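Local coordinates for protein putative peptidase M23 (Pseudomonas aeruginosa PAO1, PDB 2HSI) that binds a zinc ion and is probably a metalloendopeptidase of family M23, although its function remains unproven, at residues 160-165 with 181-186; 185-190 with 258-263; 59-64 with 218-223. All blocks are in the same frame, centred on the assembly; numbering follows the deposited sequence.

Overall arrangement
Near the N terminus, strand 58-64 of the N-terminal sheet supplies 59-64. Contact 3 joins it to the turn at 218-223 and closes a loop of about 150 residues, linking the N-terminal sheet to the larger sheet of the M23 part. Contact 1 falls within that span. It closes a short loop between 160-165 and 181-186. Contact 2 starts where contact 1 ends, sharing F185 and A186, and reaches on to 258-263. It therefore crosses contact 3. Contacts 1 and 2 both touch the zinc, and their strands 183-185 and 260-266 are antiparallel neighbours in the larger sheet. Contact 3 lies on the opposite side of the chain's centre.

Contact 1. Residues 160-165 with 181-186; sequences GPLSSP and SGLDFA. With ZN (zinc ion), chain C.
D184, the aspartate of the HxxxD zinc motif, is flanked by S163 and S164 of the segment 160-165. That segment runs alongside the short strand 183-185 in a roughly antiparallel sense. Three backbone bonds hold the two together. D184 N gives its hydrogen to S164 O at 2.8 Å. D184 O accepts S163 N at 2.7 Å. A186 N reaches P161 O at 2.9 Å. The backbone of D184 is thus gripped through both its N and its O.

The side chain of D184 is packed by the two serines. Its CB comes within 3.4 Å of S164 N, which is buried without a partner in the model. The same D184 CB lies 3.7 Å from S163 CB, and D184 OD2 is close to S164 CB. A chi1 of -82° puts D184 CG beside the backbone N. D184 OD1 is the oxygen that binds the zinc, at 2.0 Å. D184 OD2 lies 3.0 Å from the zinc and is not bonded to it. H180, H259 and H261 complete the metal site.

Apolar groups line another side of the contact. L162 CD2 touches both methyls of L183, 3.8 Å from CD1 and from CD2, and both leucines also touch I277 of helix 273-277. G160 O meets the edge of the F185 ring, near its plane. The segment 160-165 therefore holds the strand from one side while D184 of the strand faces the metal, as part of the HxxxD half of an M23 peptidase zinc site.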
ATOM      1  N   GLY A 160     -13.962 -10.928  -7.643  1.00 48.59           N
ATOM      2  CA  GLY A 160     -13.463 -11.984  -8.511  1.00 46.90           C
ATOM      3  C   GLY A 160     -12.303 -12.718  -7.869  1.00 48.84           C
ATOM      4  O   GLY A 160     -11.735 -12.235  -6.884  1.00 46.11           O
ATOM      5  N   PRO A 161     -11.940 -13.890  -8.425  1.00 50.33           N
ATOM      6  CA  PRO A 161     -10.872 -14.724  -7.873  1.00 50.38           C
ATOM      7  C   PRO A 161      -9.499 -14.092  -8.058  1.00 50.33           C
ATOM      8  O   PRO A 161      -9.281 -13.365  -9.031  1.00 46.26           O
ATOM      9  CB  PRO A 161     -10.970 -16.018  -8.696  1.00 49.55           C
ATOM     10  CG  PRO A 161     -12.300 -15.950  -9.398  1.00 52.17           C
ATOM     11  CD  PRO A 161     -12.534 -14.499  -9.627  1.00 49.55           C
ATOM     12  N   LEU A 162      -8.598 -14.362  -7.115  1.00 50.66           N
ATOM     13  CA  LEU A 162      -7.212 -13.909  -7.193  1.00 52.40           C
ATOM     14  C   LEU A 162      -6.495 -14.677  -8.297  1.00 52.26           C
ATOM     15  O   LEU A 162      -6.781 -15.853  -8.534  1.00 56.54           O
ATOM     16  CB  LEU A 162      -6.475 -14.110  -5.858  1.00 54.75           C
ATOM     17  CG  LEU A 162      -7.139 -13.781  -4.512  1.00 58.81           C
ATOM     18  CD1 LEU A 162      -7.754 -15.036  -3.896  1.00 65.03           C
ATOM     19  CD2 LEU A 162      -6.116 -13.209  -3.553  1.00 57.85           C
ATOM     20  N   SER A 163      -5.575 -14.001  -8.971  1.00 51.98           N
ATOM     21  CA  SER A 163      -4.795 -14.600 -10.042  1.00 55.86           C
ATOM     22  C   SER A 163      -3.329 -14.697  -9.609  1.00 54.18           C
ATOM     23  O   SER A 163      -3.002 -15.482  -8.717  1.00 63.88           O
ATOM     24  CB  SER A 163      -4.971 -13.802 -11.340  1.00 52.17           C
ATOM     25  OG  SER A 163      -4.220 -14.358 -12.402  1.00 62.69           O
ATOM     26  N   SER A 164      -2.458 -13.896 -10.218  1.00 51.04           N
ATOM     27  CA  SER A 164      -1.037 -13.891  -9.876  1.00 50.23           C
ATOM     28  C   SER A 164      -0.719 -13.241  -8.515  1.00 51.73           C
ATOM     29  O   SER A 164      -1.256 -12.179  -8.191  1.00 50.04           O
ATOM     30  CB  SER A 164      -0.220 -13.211 -10.983  1.00 48.48           C
ATOM     31  OG  SER A 164      -0.195 -13.996 -12.162  1.00 52.30           O
ATOM     32  N   PRO A 165       0.138 -13.908  -7.709  1.00 57.29           N
ATOM     33  CA  PRO A 165       0.906 -13.398  -6.556  1.00 57.34           C
ATOM     34  C   PRO A 165       1.991 -12.426  -7.085  1.00 56.88           C
ATOM     35  O   PRO A 165       2.293 -12.532  -8.272  1.00 61.86           O
ATOM     36  CB  PRO A 165       1.534 -14.684  -5.988  1.00 60.50           C
ATOM     37  CG  PRO A 165       0.734 -15.803  -6.540  1.00 55.98           C
ATOM     38  CD  PRO A 165       0.380 -15.350  -7.904  1.00 54.95           C
ATOM     39  N   SER A 181       5.103  -7.077  -8.299  1.00 49.42           N
ATOM     40  CA  SER A 181       5.057  -6.196  -7.126  1.00 50.49           C
ATOM     41  C   SER A 181       3.661  -5.974  -6.530  1.00 46.39           C
ATOM     42  O   SER A 181       3.500  -5.156  -5.612  1.00 39.20           O
ATOM     43  CB  SER A 181       5.720  -4.851  -7.452  1.00 46.55           C
ATOM     44  OG  SER A 181       5.083  -4.222  -8.551  1.00 55.94           O
ATOM     45  N   GLY A 182       2.667  -6.704  -7.042  1.00 43.02           N
ATOM     46  CA  GLY A 182       1.294  -6.624  -6.527  1.00 36.95           C
ATOM     47  C   GLY A 182       0.493  -7.904  -6.663  1.00 37.41           C
ATOM     48  O   GLY A 182       1.059  -8.981  -6.836  1.00 34.67           O
ATOM     49  N   LEU A 183      -0.829  -7.773  -6.590  1.00 31.66           N
ATOM     50  CA  LEU A 183      -1.753  -8.902  -6.664  1.00 33.02           C
ATOM     51  C   LEU A 183      -2.702  -8.782  -7.861  1.00 33.51           C
ATOM     52  O   LEU A 183      -3.306  -7.730  -8.080  1.00 28.94           O
ATOM     53  CB  LEU A 183      -2.546  -9.015  -5.353  1.00 26.90           C
ATOM     54  CG  LEU A 183      -3.695 -10.019  -5.204  1.00 37.78           C
ATOM     55  CD1 LEU A 183      -3.210 -11.467  -5.326  1.00 31.42           C
ATOM     56  CD2 LEU A 183      -4.423  -9.788  -3.879  1.00 36.47           C
ATOM     57  N   ASP A 184      -2.827  -9.863  -8.629  1.00 30.48           N
ATOM     58  CA  ASP A 184      -3.751  -9.893  -9.768  1.00 34.64           C
ATOM     59  C   ASP A 184      -5.082 -10.533  -9.419  1.00 36.13           C
ATOM     60  O   ASP A 184      -5.162 -11.373  -8.519  1.00 37.31           O
ATOM     61  CB  ASP A 184      -3.142 -10.637 -10.955  1.00 37.29           C
ATOM     62  CG  ASP A 184      -2.220  -9.780 -11.774  1.00 44.38           C
ATOM     63  OD1 ASP A 184      -1.987  -8.607 -11.400  1.00 35.06           O
ATOM     64  OD2 ASP A 184      -1.709 -10.282 -12.795  1.00 45.49           O
ATOM     65  N   PHE A 185      -6.118 -10.126 -10.151  1.00 36.97           N
ATOM     66  CA  PHE A 185      -7.432 -10.742 -10.068  1.00 32.80           C
ATOM     67  C   PHE A 185      -7.889 -11.130 -11.469  1.00 40.91           C
ATOM     68  O   PHE A 185      -7.715 -10.359 -12.422  1.00 37.08           O
ATOM     69  CB  PHE A 185      -8.455  -9.797  -9.440  1.00 33.14           C
ATOM     70  CG  PHE A 185      -8.169  -9.447  -8.004  1.00 33.12           C
ATOM     71  CD1 PHE A 185      -8.751 -10.175  -6.971  1.00 39.96           C
ATOM     72  CD2 PHE A 185      -7.332  -8.377  -7.683  1.00 33.71           C
ATOM     73  CE1 PHE A 185      -8.493  -9.857  -5.635  1.00 42.85           C
ATOM     74  CE2 PHE A 185      -7.067  -8.050  -6.353  1.00 33.11           C
ATOM     75  CZ  PHE A 185      -7.648  -8.794  -5.326  1.00 31.05           C
ATOM     76  N   ALA A 186      -8.451 -12.332 -11.582  1.00 44.07           N
ATOM     77  CA  ALA A 186      -9.022 -12.823 -12.834  1.00 47.77           C
ATOM     78  C   ALA A 186     -10.433 -12.266 -13.017  1.00 44.35           C
ATOM     79  O   ALA A 186     -11.418 -12.871 -12.582  1.00 40.81           O
ATOM     80  CB  ALA A 186      -9.025 -14.347 -12.860  1.00 48.90           C
TER
HETATM   81 ZN    ZN C 283      -0.213  -7.868 -11.873  1.00 50.48          ZN

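Contact 2. Residues 185-190 with 258-263; sequences FAVPAG and PHMHWN. With ZN (zinc ion), chain C.
F185 and M260 lie side by side and point the same way, where the segment 185-190 leaves the short strand beside 260-266. H261 lies on strand 260-266 and H259 directly precedes M260; together they form the HxH zinc motif of M23 peptidases. With M260 CG anti to its backbone N (chi1 171°), CG lies 3.8 Å from F185 CB. M260 CE also comes near F185 CD2.

The F185 ring continues past M260 to W262. The two rings meet edge to edge: F185 CE2 lies 3.7 Å from W262 CE3, each near the other's plane, so neither face is stacked in this pair. The two side chains cross obliquely. W262 instead stacks on F226, and its NE1 is hydrogen-bonded to S224 OG. V187 also packs on M260, with V187 CG2 3.7 Å from M260 CB. Farther along, A189 CB makes a loose contact with P258 CG. The backbones are joined by one long hydrogen bond, from F185 N to M260 O at 3.3 Å.

The side chains of H259 and H261 set out away from 185-190, and their imidazoles reach the zinc. M260 and W262 alternate with them along the chain, so the apolar side chains face 185-190. H261 ND1 binds the zinc at 2.1 Å and H259 NE2 at 2.4 Å, together with H180 and D184. The other nitrogen of H261 is also engaged, which would help to fix the rotation of the ring: H261 NE2 donates to N263 OD1 at 2.8 Å, with the donor above the carboxamide plane.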
ATOM      1  N   PHE A 185      -6.118 -10.126 -10.151  1.00 36.97           N
ATOM      2  CA  PHE A 185      -7.432 -10.742 -10.068  1.00 32.80           C
ATOM      3  C   PHE A 185      -7.889 -11.130 -11.469  1.00 40.91           C
ATOM      4  O   PHE A 185      -7.715 -10.359 -12.422  1.00 37.08           O
ATOM      5  CB  PHE A 185      -8.455  -9.797  -9.440  1.00 33.14           C
ATOM      6  CG  PHE A 185      -8.169  -9.447  -8.004  1.00 33.12           C
ATOM      7  CD1 PHE A 185      -8.751 -10.175  -6.971  1.00 39.96           C
ATOM      8  CD2 PHE A 185      -7.332  -8.377  -7.683  1.00 33.71           C
ATOM      9  CE1 PHE A 185      -8.493  -9.857  -5.635  1.00 42.85           C
ATOM     10  CE2 PHE A 185      -7.067  -8.050  -6.353  1.00 33.11           C
ATOM     11  CZ  PHE A 185      -7.648  -8.794  -5.326  1.00 31.05           C
ATOM     12  N   ALA A 186      -8.451 -12.332 -11.582  1.00 44.07           N
ATOM     13  CA  ALA A 186      -9.022 -12.823 -12.834  1.00 47.77           C
ATOM     14  C   ALA A 186     -10.433 -12.266 -13.017  1.00 44.35           C
ATOM     15  O   ALA A 186     -11.418 -12.871 -12.582  1.00 40.81           O
ATOM     16  CB  ALA A 186      -9.025 -14.347 -12.860  1.00 48.90           C
ATOM     17  N   VAL A 187     -10.508 -11.086 -13.628  1.00 40.77           N
ATOM     18  CA  VAL A 187     -11.778 -10.417 -13.936  1.00 41.10           C
ATOM     19  C   VAL A 187     -11.716  -9.828 -15.352  1.00 41.03           C
ATOM     20  O   VAL A 187     -10.633  -9.455 -15.815  1.00 40.57           O
ATOM     21  CB  VAL A 187     -12.154  -9.300 -12.898  1.00 43.54           C
ATOM     22  CG1 VAL A 187     -12.684  -9.899 -11.598  1.00 47.09           C
ATOM     23  CG2 VAL A 187     -10.989  -8.358 -12.636  1.00 46.82           C
ATOM     24  N   PRO A 188     -12.866  -9.766 -16.056  1.00 42.62           N
ATOM     25  CA  PRO A 188     -12.855  -9.207 -17.414  1.00 44.86           C
ATOM     26  C   PRO A 188     -12.720  -7.682 -17.448  1.00 48.00           C
ATOM     27  O   PRO A 188     -12.871  -7.026 -16.416  1.00 49.06           O
ATOM     28  CB  PRO A 188     -14.219  -9.628 -17.971  1.00 44.57           C
ATOM     29  CG  PRO A 188     -15.098  -9.720 -16.763  1.00 45.12           C
ATOM     30  CD  PRO A 188     -14.214 -10.229 -15.662  1.00 37.92           C
ATOM     31  N   ALA A 189     -12.428  -7.139 -18.631  1.00 39.54           N
ATOM     32  CA  ALA A 189     -12.417  -5.698 -18.862  1.00 38.72           C
ATOM     33  C   ALA A 189     -13.795  -5.092 -18.614  1.00 40.65           C
ATOM     34  O   ALA A 189     -14.817  -5.673 -18.994  1.00 42.71           O
ATOM     35  CB  ALA A 189     -11.947  -5.386 -20.278  1.00 39.46           C
ATOM     36  N   GLY A 190     -13.817  -3.936 -17.956  1.00 35.79           N
ATOM     37  CA  GLY A 190     -15.070  -3.275 -17.608  1.00 34.16           C
ATOM     38  C   GLY A 190     -15.592  -3.566 -16.210  1.00 32.42           C
ATOM     39  O   GLY A 190     -16.570  -2.960 -15.778  1.00 35.39           O
ATOM     40  N   PRO A 258      -6.856  -8.326 -20.496  1.00 55.68           N
ATOM     41  CA  PRO A 258      -7.281  -7.633 -19.274  1.00 53.51           C
ATOM     42  C   PRO A 258      -6.415  -7.998 -18.067  1.00 57.75           C
ATOM     43  O   PRO A 258      -6.206  -9.183 -17.776  1.00 56.31           O
ATOM     44  CB  PRO A 258      -8.724  -8.115 -19.071  1.00 57.17           C
ATOM     45  CG  PRO A 258      -9.153  -8.617 -20.407  1.00 57.11           C
ATOM     46  CD  PRO A 258      -7.925  -9.190 -21.028  1.00 57.73           C
ATOM     47  N   HIS A 259      -5.903  -6.972 -17.391  1.00 53.62           N
ATOM     48  CA  HIS A 259      -4.955  -7.149 -16.298  1.00 48.51           C
ATOM     49  C   HIS A 259      -5.301  -6.226 -15.122  1.00 43.82           C
ATOM     50  O   HIS A 259      -4.863  -5.074 -15.051  1.00 43.24           O
ATOM     51  CB  HIS A 259      -3.514  -6.955 -16.813  1.00 45.23           C
ATOM     52  CG  HIS A 259      -2.446  -7.108 -15.768  1.00 47.39           C
ATOM     53  ND1 HIS A 259      -1.156  -6.662 -15.963  1.00 42.08           N
ATOM     54  CD2 HIS A 259      -2.470  -7.649 -14.526  1.00 46.96           C
ATOM     55  CE1 HIS A 259      -0.434  -6.918 -14.888  1.00 45.34           C
ATOM     56  NE2 HIS A 259      -1.208  -7.514 -13.999  1.00 47.25           N
ATOM     57  N   MET A 260      -6.105  -6.763 -14.213  1.00 37.42           N
ATOM     58  CA  MET A 260      -6.425  -6.123 -12.947  1.00 38.02           C
ATOM     59  C   MET A 260      -5.235  -6.259 -11.979  1.00 32.51           C
ATOM     60  O   MET A 260      -4.995  -7.327 -11.426  1.00 33.70           O
ATOM     61  CB  MET A 260      -7.696  -6.765 -12.384  1.00 35.36           C
ATOM     62  CG  MET A 260      -8.069  -6.386 -10.961  1.00 42.43           C
ATOM     63  SD  MET A 260      -8.177  -4.625 -10.685  1.00 43.22           S
ATOM     64  CE  MET A 260      -7.933  -4.584  -8.908  1.00 35.56           C
ATOM     65  N   HIS A 261      -4.475  -5.178 -11.817  1.00 31.63           N
ATOM     66  CA  HIS A 261      -3.300  -5.175 -10.941  1.00 29.19           C
ATOM     67  C   HIS A 261      -3.480  -4.194  -9.784  1.00 26.34           C
ATOM     68  O   HIS A 261      -3.795  -3.020  -9.997  1.00 23.45           O
ATOM     69  CB  HIS A 261      -2.018  -4.854 -11.728  1.00 24.72           C
ATOM     70  CG  HIS A 261      -0.764  -4.920 -10.905  1.00 35.08           C
ATOM     71  ND1 HIS A 261       0.051  -6.030 -10.870  1.00 33.36           N
ATOM     72  CD2 HIS A 261      -0.179  -4.006 -10.094  1.00 39.31           C
ATOM     73  CE1 HIS A 261       1.077  -5.801 -10.068  1.00 34.87           C
ATOM     74  NE2 HIS A 261       0.957  -4.580  -9.581  1.00 36.95           N
ATOM     75  N   TRP A 262      -3.244  -4.693  -8.573  1.00 23.21           N
ATOM     76  CA  TRP A 262      -3.366  -3.916  -7.334  1.00 20.03           C
ATOM     77  C   TRP A 262      -2.062  -3.960  -6.535  1.00 19.60           C
ATOM     78  O   TRP A 262      -1.595  -5.045  -6.159  1.00 23.26           O
ATOM     79  CB  TRP A 262      -4.534  -4.467  -6.506  1.00 24.49           C
ATOM     80  CG  TRP A 262      -4.768  -3.838  -5.131  1.00 17.03           C
ATOM     81  CD1 TRP A 262      -4.529  -2.545  -4.756  1.00 23.07           C
ATOM     82  CD2 TRP A 262      -5.328  -4.487  -3.982  1.00 25.03           C
ATOM     83  NE1 TRP A 262      -4.905  -2.352  -3.449  1.00 18.66           N
ATOM     84  CE2 TRP A 262      -5.395  -3.529  -2.950  1.00 20.08           C
ATOM     85  CE3 TRP A 262      -5.776  -5.792  -3.724  1.00 24.25           C
ATOM     86  CZ2 TRP A 262      -5.887  -3.830  -1.673  1.00 24.21           C
ATOM     87  CZ3 TRP A 262      -6.262  -6.094  -2.453  1.00 25.16           C
ATOM     88  CH2 TRP A 262      -6.312  -5.111  -1.442  1.00 24.39           C
ATOM     89  N   ASN A 263      -1.471  -2.785  -6.307  1.00 20.10           N
ATOM     90  CA  ASN A 263      -0.326  -2.633  -5.395  1.00 18.95           C
ATOM     91  C   ASN A 263      -0.779  -2.071  -4.070  1.00 20.34           C
ATOM     92  O   ASN A 263      -1.648  -1.205  -4.047  1.00 17.58           O
ATOM     93  CB  ASN A 263       0.718  -1.669  -5.970  1.00 17.81           C
ATOM     94  CG  ASN A 263       1.467  -2.247  -7.150  1.00 26.25           C
ATOM     95  OD1 ASN A 263       1.748  -3.441  -7.192  1.00 24.93           O
ATOM     96  ND2 ASN A 263       1.798  -1.401  -8.115  1.00 40.31           N
TER
HETATM   97 ZN    ZN C 283      -0.213  -7.868 -11.873  1.00 50.48          ZN

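Contact 3. Residues 59-64 with 218-223; sequences PVLVVR and HGQGFI
Q220 sends its side chain to V62 with CG anti to the carbonyl carbon (chi1 -65°) and CD continuing the extension (chi2 -166°). The amide arrives beside the backbone of strand 58-64. The side chain of L61 crosses that of Q220 at about a right angle.

The Q220 amide bonds to the V62 backbone. Q220 OE1 accepts V62 N at 3.0 Å in a nearly straight bond (168°), with the donor tilted from the carbonyl plane. A water bridges the other half of the amide: it donates to V62 O at 2.8 Å and accepts from Q220 NE2 at 3.1 Å. NE2 is also hydrogen-bonded to P146 O. One amide thus addresses both polar groups of the V62 backbone, the N-H directly and the carbonyl through water.

L61 CD1 packs on Q220 CB at 3.8 Å, and L61 CB also meets the backbone carbonyl oxygen, Q220 O, at 3.6 Å. L61 CD2 approaches F222 CB at 4.3 Å, a loose contact. L61 also touches P149 and L266, and the F222 ring meets that of F276. H218 CD2 sits over one face of the F222 ring, toward its rim.

The contact is buried and lies away from the zinc. It joins a strand of the N-terminal sheet to the sheet of the M23 part. Q220 and G221 form the corner of a type I' turn from G219 to F222, in which F222 N bonds to G219 O. H218 and G219 together face F222 as a classic beta bulge. The second partner is thus the tight end of an antiparallel beta hairpin, formed by strands 213-219 and 222-229.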
ATOM      1  N   PRO A  59       9.004   7.403   6.864  1.00 17.26           N
ATOM      2  CA  PRO A  59       7.949   7.475   7.887  1.00 14.63           C
ATOM      3  C   PRO A  59       6.947   6.327   7.779  1.00 18.42           C
ATOM      4  O   PRO A  59       6.594   5.906   6.669  1.00 18.33           O
ATOM      5  CB  PRO A  59       7.291   8.843   7.619  1.00 18.17           C
ATOM      6  CG  PRO A  59       7.592   9.144   6.206  1.00 18.31           C
ATOM      7  CD  PRO A  59       8.950   8.556   5.947  1.00 22.64           C
ATOM      8  N   VAL A  60       6.504   5.833   8.936  1.00 14.36           N
ATOM      9  CA  VAL A  60       5.711   4.619   9.054  1.00 16.21           C
ATOM     10  C   VAL A  60       4.341   4.913   9.690  1.00 13.34           C
ATOM     11  O   VAL A  60       4.238   5.781  10.556  1.00 18.18           O
ATOM     12  CB  VAL A  60       6.498   3.571   9.909  1.00 15.70           C
ATOM     13  CG1 VAL A  60       5.633   2.425  10.369  1.00 22.70           C
ATOM     14  CG2 VAL A  60       7.693   3.064   9.134  1.00 16.50           C
ATOM     15  N   LEU A  61       3.315   4.187   9.238  1.00 12.95           N
ATOM     16  CA  LEU A  61       1.944   4.237   9.786  1.00 14.85           C
ATOM     17  C   LEU A  61       1.892   3.883  11.276  1.00 16.60           C
ATOM     18  O   LEU A  61       2.347   2.809  11.700  1.00 16.86           O
ATOM     19  CB  LEU A  61       1.027   3.292   8.997  1.00 16.34           C
ATOM     20  CG  LEU A  61      -0.394   2.974   9.498  1.00 12.83           C
ATOM     21  CD1 LEU A  61      -1.210   4.238   9.574  1.00 16.52           C
ATOM     22  CD2 LEU A  61      -1.077   1.960   8.593  1.00 15.55           C
ATOM     23  N   VAL A  62       1.335   4.802  12.055  1.00 14.58           N
ATOM     24  CA  VAL A  62       1.220   4.651  13.504  1.00 16.21           C
ATOM     25  C   VAL A  62      -0.251   4.784  13.906  1.00 16.65           C
ATOM     26  O   VAL A  62      -0.913   5.774  13.578  1.00 16.08           O
ATOM     27  CB  VAL A  62       2.104   5.695  14.253  1.00 14.03           C
ATOM     28  CG1 VAL A  62       1.853   5.655  15.752  1.00 15.42           C
ATOM     29  CG2 VAL A  62       3.596   5.480  13.964  1.00 12.37           C
ATOM     30  N   VAL A  63      -0.770   3.770  14.591  1.00 16.11           N
ATOM     31  CA  VAL A  63      -2.175   3.749  15.016  1.00 15.55           C
ATOM     32  C   VAL A  63      -2.266   3.215  16.443  1.00 17.36           C
ATOM     33  O   VAL A  63      -1.368   2.513  16.901  1.00 18.56           O
ATOM     34  CB  VAL A  63      -3.082   2.879  14.075  1.00 17.86           C
ATOM     35  CG1 VAL A  63      -3.088   3.407  12.641  1.00 21.25           C
ATOM     36  CG2 VAL A  63      -2.678   1.399  14.083  1.00 22.46           C
ATOM     37  N   ARG A  64      -3.337   3.563  17.152  1.00 14.33           N
ATOM     38  CA  ARG A  64      -3.652   2.888  18.408  1.00 17.75           C
ATOM     39  C   ARG A  64      -4.241   1.508  18.104  1.00 19.45           C
ATOM     40  O   ARG A  64      -5.078   1.369  17.218  1.00 17.35           O
ATOM     41  CB  ARG A  64      -4.621   3.707  19.256  1.00 20.51           C
ATOM     42  CG  ARG A  64      -3.992   4.889  19.981  1.00 16.44           C
ATOM     43  CD  ARG A  64      -4.972   5.455  21.009  1.00 16.44           C
ATOM     44  NE  ARG A  64      -4.524   6.711  21.600  1.00 19.36           N
ATOM     45  CZ  ARG A  64      -3.696   6.807  22.639  1.00 15.46           C
ATOM     46  NH1 ARG A  64      -3.197   5.714  23.215  1.00 18.93           N
ATOM     47  NH2 ARG A  64      -3.353   8.001  23.102  1.00 19.54           N
ATOM     48  N   HIS A 218      -4.556   6.171   1.537  1.00 16.62           N
ATOM     49  CA  HIS A 218      -5.393   5.878   2.708  1.00 17.66           C
ATOM     50  C   HIS A 218      -4.932   6.616   3.967  1.00 17.54           C
ATOM     51  O   HIS A 218      -5.641   6.624   4.958  1.00 14.81           O
ATOM     52  CB  HIS A 218      -5.509   4.365   2.965  1.00 12.86           C
ATOM     53  CG  HIS A 218      -5.840   3.575   1.736  1.00 17.42           C
ATOM     54  ND1 HIS A 218      -7.023   3.731   1.047  1.00 15.01           N
ATOM     55  CD2 HIS A 218      -5.134   2.636   1.062  1.00 18.95           C
ATOM     56  CE1 HIS A 218      -7.029   2.930  -0.004  1.00 15.91           C
ATOM     57  NE2 HIS A 218      -5.899   2.245  -0.010  1.00 19.01           N
ATOM     58  N   GLY A 219      -3.737   7.204   3.917  1.00 15.85           N
ATOM     59  CA  GLY A 219      -3.181   7.986   5.016  1.00 12.88           C
ATOM     60  C   GLY A 219      -1.899   7.378   5.566  1.00 18.64           C
ATOM     61  O   GLY A 219      -1.759   6.158   5.627  1.00 13.40           O
ATOM     62  N   GLN A 220      -0.963   8.241   5.957  1.00 15.23           N
ATOM     63  CA  GLN A 220       0.304   7.841   6.598  1.00 15.40           C
ATOM     64  C   GLN A 220       1.069   6.768   5.817  1.00 16.14           C
ATOM     65  O   GLN A 220       1.503   5.756   6.371  1.00 16.38           O
ATOM     66  CB  GLN A 220       0.099   7.434   8.073  1.00 15.79           C
ATOM     67  CG  GLN A 220      -0.356   8.579   8.976  1.00 16.83           C
ATOM     68  CD  GLN A 220      -0.226   8.269  10.455  1.00 18.78           C
ATOM     69  OE1 GLN A 220       0.640   7.504  10.880  1.00 14.03           O
ATOM     70  NE2 GLN A 220      -1.079   8.896  11.254  1.00 22.29           N
ATOM     71  N   GLY A 221       1.205   7.017   4.523  1.00 16.29           N
ATOM     72  CA  GLY A 221       1.965   6.160   3.625  1.00 15.92           C
ATOM     73  C   GLY A 221       1.291   4.881   3.173  1.00 18.19           C
ATOM     74  O   GLY A 221       1.858   4.143   2.364  1.00 14.02           O
ATOM     75  N   PHE A 222       0.098   4.607   3.709  1.00 14.31           N
ATOM     76  CA  PHE A 222      -0.681   3.422   3.371  1.00 14.13           C
ATOM     77  C   PHE A 222      -1.411   3.740   2.079  1.00 19.15           C
ATOM     78  O   PHE A 222      -2.349   4.529   2.073  1.00 14.53           O
ATOM     79  CB  PHE A 222      -1.679   3.128   4.496  1.00 16.08           C
ATOM     80  CG  PHE A 222      -2.433   1.827   4.362  1.00 17.02           C
ATOM     81  CD1 PHE A 222      -1.880   0.718   3.730  1.00 14.02           C
ATOM     82  CD2 PHE A 222      -3.698   1.695   4.957  1.00 17.94           C
ATOM     83  CE1 PHE A 222      -2.580  -0.485   3.659  1.00 17.60           C
ATOM     84  CE2 PHE A 222      -4.408   0.500   4.890  1.00 21.81           C
ATOM     85  CZ  PHE A 222      -3.851  -0.592   4.244  1.00 19.46           C
ATOM     86  N   ILE A 223      -0.959   3.138   0.984  1.00 13.86           N
ATOM     87  CA  ILE A 223      -1.364   3.573  -0.368  1.00 15.14           C
ATOM     88  C   ILE A 223      -1.756   2.377  -1.251  1.00 20.13           C
ATOM     89  O   ILE A 223      -1.020   1.377  -1.317  1.00 20.53           O
ATOM     90  CB  ILE A 223      -0.223   4.424  -1.024  1.00 16.08           C
ATOM     91  CG1 ILE A 223      -0.088   5.794  -0.319  1.00 15.56           C
ATOM     92  CG2 ILE A 223      -0.424   4.607  -2.567  1.00 15.95           C
ATOM     93  CD1 ILE A 223       1.214   6.524  -0.569  1.00 16.26           C
TER
HETATM   94  O   HOH W   1      -0.823   8.441  14.349  1.00 18.29           O